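Local coordinates for 6-carboxyhexanoate--coa ligase (Bacillus subtilis, PDB 5FLG), which belongs to the 6-carboxyhexanoate--CoA ligase (pimeloyl-CoA synthase) family and binds magnesium, pimelic acid and phosphoaminophosphonic acid-adenylate ester, at residues A[91-96]-A[112-117]. Sequence-based numbering, arbitrary orientation.
Sequences EGQKLA and KAYEQI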
ATOM      1  N   GLU A  91      13.735  27.908 -25.747  1.00 34.72           N
ATOM      2  CA  GLU A  91      12.738  28.969 -25.841  1.00 36.06           C
ATOM      3  C   GLU A  91      11.757  28.848 -24.684  1.00 34.89           C
ATOM      4  O   GLU A  91      11.453  29.833 -24.029  1.00 35.21           O
ATOM      5  CB  GLU A  91      11.986  28.906 -27.180  1.00 35.65           C
ATOM      6  CG  GLU A  91      10.984  30.036 -27.361  1.00 38.02           C
ATOM      7  CD  GLU A  91      10.060  29.839 -28.550  1.00 42.78           C
ATOM      8  OE1 GLU A  91      10.231  28.851 -29.324  1.00 39.60           O
ATOM      9  OE2 GLU A  91       9.157  30.691 -28.707  1.00 43.09           O
ATOM     10  N   GLY A  92      11.328  27.624 -24.393  1.00 29.15           N
ATOM     11  CA  GLY A  92      10.402  27.384 -23.276  1.00 30.99           C
ATOM     12  C   GLY A  92      10.968  27.807 -21.938  1.00 30.02           C
ATOM     13  O   GLY A  92      10.259  28.374 -21.111  1.00 28.48           O
ATOM     14  N   GLN A  93      12.224  27.462 -21.696  1.00 31.77           N
ATOM     15  CA  GLN A  93      12.839  27.677 -20.398  1.00 30.33           C
ATOM     16  C   GLN A  93      12.988  29.180 -20.137  1.00 32.19           C
ATOM     17  O   GLN A  93      12.827  29.661 -19.011  1.00 34.67           O
ATOM     18  CB  GLN A  93      14.203  26.975 -20.318  1.00 32.20           C
ATOM     19  CG  GLN A  93      14.158  25.478 -20.046  1.00 34.46           C
ATOM     20  CD  GLN A  93      13.404  25.111 -18.769  1.00 37.30           C
ATOM     21  OE1 GLN A  93      13.247  25.921 -17.846  1.00 40.97           O
ATOM     22  NE2 GLN A  93      12.886  23.901 -18.731  1.00 32.11           N
ATOM     23  N   LYS A  94      13.399  29.888 -21.178  1.00 34.79           N
ATOM     24  CA  LYS A  94      13.536  31.323 -21.135  1.00 38.58           C
ATOM     25  C   LYS A  94      12.210  31.996 -20.846  1.00 33.98           C
ATOM     26  O   LYS A  94      12.133  32.934 -20.080  1.00 34.21           O
ATOM     27  CB  LYS A  94      14.071  31.797 -22.472  1.00 43.34           C
ATOM     28  CG  LYS A  94      14.711  33.166 -22.430  1.00 59.72           C
ATOM     29  CD  LYS A  94      15.645  33.357 -23.624  1.00 69.20           C
ATOM     30  CE  LYS A  94      15.816  34.831 -23.958  1.00 78.45           C
ATOM     31  NZ  LYS A  94      16.003  35.029 -25.422  1.00 84.15           N
ATOM     32  N   LEU A  95      11.179  31.574 -21.552  1.00 29.57           N
ATOM     33  CA  LEU A  95       9.834  31.984 -21.233  1.00 31.96           C
ATOM     34  C   LEU A  95       9.464  31.657 -19.777  1.00 32.36           C
ATOM     35  O   LEU A  95       8.933  32.531 -19.054  1.00 29.86           O
ATOM     36  CB  LEU A  95       8.841  31.278 -22.180  1.00 33.11           C
ATOM     37  CG  LEU A  95       7.374  31.658 -21.950  1.00 37.46           C
ATOM     38  CD1 LEU A  95       7.238  33.165 -22.077  1.00 34.45           C
ATOM     39  CD2 LEU A  95       6.458  30.957 -22.961  1.00 38.56           C
ATOM     40  N   ALA A  96       9.743  30.421 -19.338  1.00 24.35           N
ATOM     41  CA  ALA A  96       9.413  30.063 -17.975  1.00 28.67           C
ATOM     42  C   ALA A  96      10.037  31.094 -16.996  1.00 31.09           C
ATOM     43  O   ALA A  96       9.408  31.438 -16.015  1.00 27.92           O
ATOM     44  CB  ALA A  96       9.870  28.656 -17.629  1.00 30.95           C
ATOM     45  N   LYS A 112      19.453  31.087  -9.047  1.00 34.25           N
ATOM     46  CA  LYS A 112      20.010  30.189  -8.052  1.00 30.06           C
ATOM     47  C   LYS A 112      19.277  28.850  -8.137  1.00 29.60           C
ATOM     48  O   LYS A 112      19.879  27.789  -7.909  1.00 31.30           O
ATOM     49  CB  LYS A 112      19.895  30.760  -6.649  1.00 28.97           C
ATOM     50  CG  LYS A 112      20.857  31.917  -6.344  1.00 31.59           C
ATOM     51  CD  LYS A 112      20.494  32.587  -5.027  1.00 31.20           C
ATOM     52  CE  LYS A 112      21.430  33.749  -4.712  1.00 37.63           C
ATOM     53  NZ  LYS A 112      21.142  34.285  -3.349  1.00 36.92           N
ATOM     54  N   ALA A 113      17.962  28.907  -8.328  1.00 28.28           N
ATOM     55  CA  ALA A 113      17.181  27.689  -8.349  1.00 31.12           C
ATOM     56  C   ALA A 113      17.552  26.882  -9.585  1.00 29.52           C
ATOM     57  O   ALA A 113      17.723  25.667  -9.511  1.00 36.04           O
ATOM     58  CB  ALA A 113      15.699  27.999  -8.338  1.00 31.67           C
ATOM     59  N   TYR A 114      17.725  27.565 -10.710  1.00 33.21           N
ATOM     60  CA  TYR A 114      18.070  26.873 -11.969  1.00 35.90           C
ATOM     61  C   TYR A 114      19.415  26.179 -11.940  1.00 38.08           C
ATOM     62  O   TYR A 114      19.538  25.070 -12.455  1.00 35.51           O
ATOM     63  CB  TYR A 114      18.028  27.796 -13.176  1.00 35.16           C
ATOM     64  CG  TYR A 114      16.720  27.699 -13.917  1.00 36.27           C
ATOM     65  CD1 TYR A 114      15.607  28.397 -13.463  1.00 33.56           C
ATOM     66  CD2 TYR A 114      16.556  26.814 -14.987  1.00 36.00           C
ATOM     67  CE1 TYR A 114      14.386  28.277 -14.077  1.00 33.15           C
ATOM     68  CE2 TYR A 114      15.337  26.726 -15.656  1.00 32.86           C
ATOM     69  CZ  TYR A 114      14.247  27.422 -15.163  1.00 34.71           C
ATOM     70  OH  TYR A 114      13.024  27.391 -15.752  1.00 31.26           O
ATOM     71  N   GLU A 115      20.360  26.730 -11.187  1.00 33.93           N
ATOM     72  CA  GLU A 115      21.612  26.034 -10.911  1.00 34.46           C
ATOM     73  C   GLU A 115      21.433  24.727 -10.155  1.00 35.10           C
ATOM     74  O   GLU A 115      22.255  23.846 -10.274  1.00 36.54           O
ATOM     75  CB  GLU A 115      22.587  26.940 -10.150  1.00 32.62           C
ATOM     76  CG  GLU A 115      23.069  28.099 -11.008  1.00 34.69           C
ATOM     77  CD  GLU A 115      24.025  29.026 -10.277  1.00 34.92           C
ATOM     78  OE1 GLU A 115      24.422  28.685  -9.154  1.00 36.23           O
ATOM     79  OE2 GLU A 115      24.387  30.068 -10.855  1.00 38.08           O
ATOM     80  N   GLN A 116      20.386  24.616  -9.356  1.00 32.60           N
ATOM     81  CA  GLN A 116      20.208  23.460  -8.498  1.00 32.68           C
ATOM     82  C   GLN A 116      19.246  22.411  -9.062  1.00 34.75           C
ATOM     83  O   GLN A 116      19.281  21.252  -8.681  1.00 33.29           O
ATOM     84  CB  GLN A 116      19.790  23.929  -7.114  1.00 31.38           C
ATOM     85  CG  GLN A 116      20.981  24.541  -6.386  1.00 35.47           C
ATOM     86  CD  GLN A 116      20.599  25.403  -5.207  1.00 37.99           C
ATOM     87  OE1 GLN A 116      20.162  24.899  -4.175  1.00 42.08           O
ATOM     88  NE2 GLN A 116      20.668  26.709  -5.392  1.00 36.46           N
ATOM     89  N   ILE A 117      18.545  22.781 -10.117  1.00 34.71           N
ATOM     90  CA  ILE A 117      17.508  21.919 -10.650  1.00 35.11           C
ATOM     91  C   ILE A 117      18.026  20.554 -11.111  1.00 31.35           C
ATOM     92  O   ILE A 117      17.565  19.564 -10.582  1.00 29.22           O
ATOM     93  CB  ILE A 117      16.714  22.627 -11.751  1.00 34.78           C
ATOM     94  CG1 ILE A 117      15.679  23.541 -11.094  1.00 35.31           C
ATOM     95  CG2 ILE A 117      16.018  21.595 -12.645  1.00 35.33           C
ATOM     96  CD1 ILE A 117      15.098  24.590 -12.007  1.00 40.86           C
TER
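Tyr114 reaches from helix 107-116 toward helix 89-102 and gives its phenolic proton to the amide oxygen of Gln93, with OH and OE1 2.6 Å apart. At OE1 the angle from CD to the hydroxyl oxygen is 173°, so the hydroxyl stands almost straight ahead of the carbonyl. OE1 lies near the ring plane, at the edge carrying CE2 and OH, while the amide is turned 72° from the ring. Gln93 meets the tyrosine by bending at chi2 (-56°), which folds the amide back from an extended course. Its other end is fixed too, since NE2 is hydrogen-bonded to Met218 O, so both polar atoms of the amide are engaged and its rotation is set. Beside this bond the methyl CB of Ala96 lies 3.9 Å from Tyr114 OH. Within its own segment the ring is covered on one face by Ile117, whose CD1 sits 3.9 Å above the ring centre; Arg97 adds a cation-pi contact, and Leu192 also touches the tyrosine. With the nearest CA atoms, those of Gln93 and Tyr114, 10.0 Å apart, long side chains bridge the gap. The arrangement is a contact between consecutive helices, joined by a short connection and lying crosswise, both against strand 188-194 of the mixed sheet.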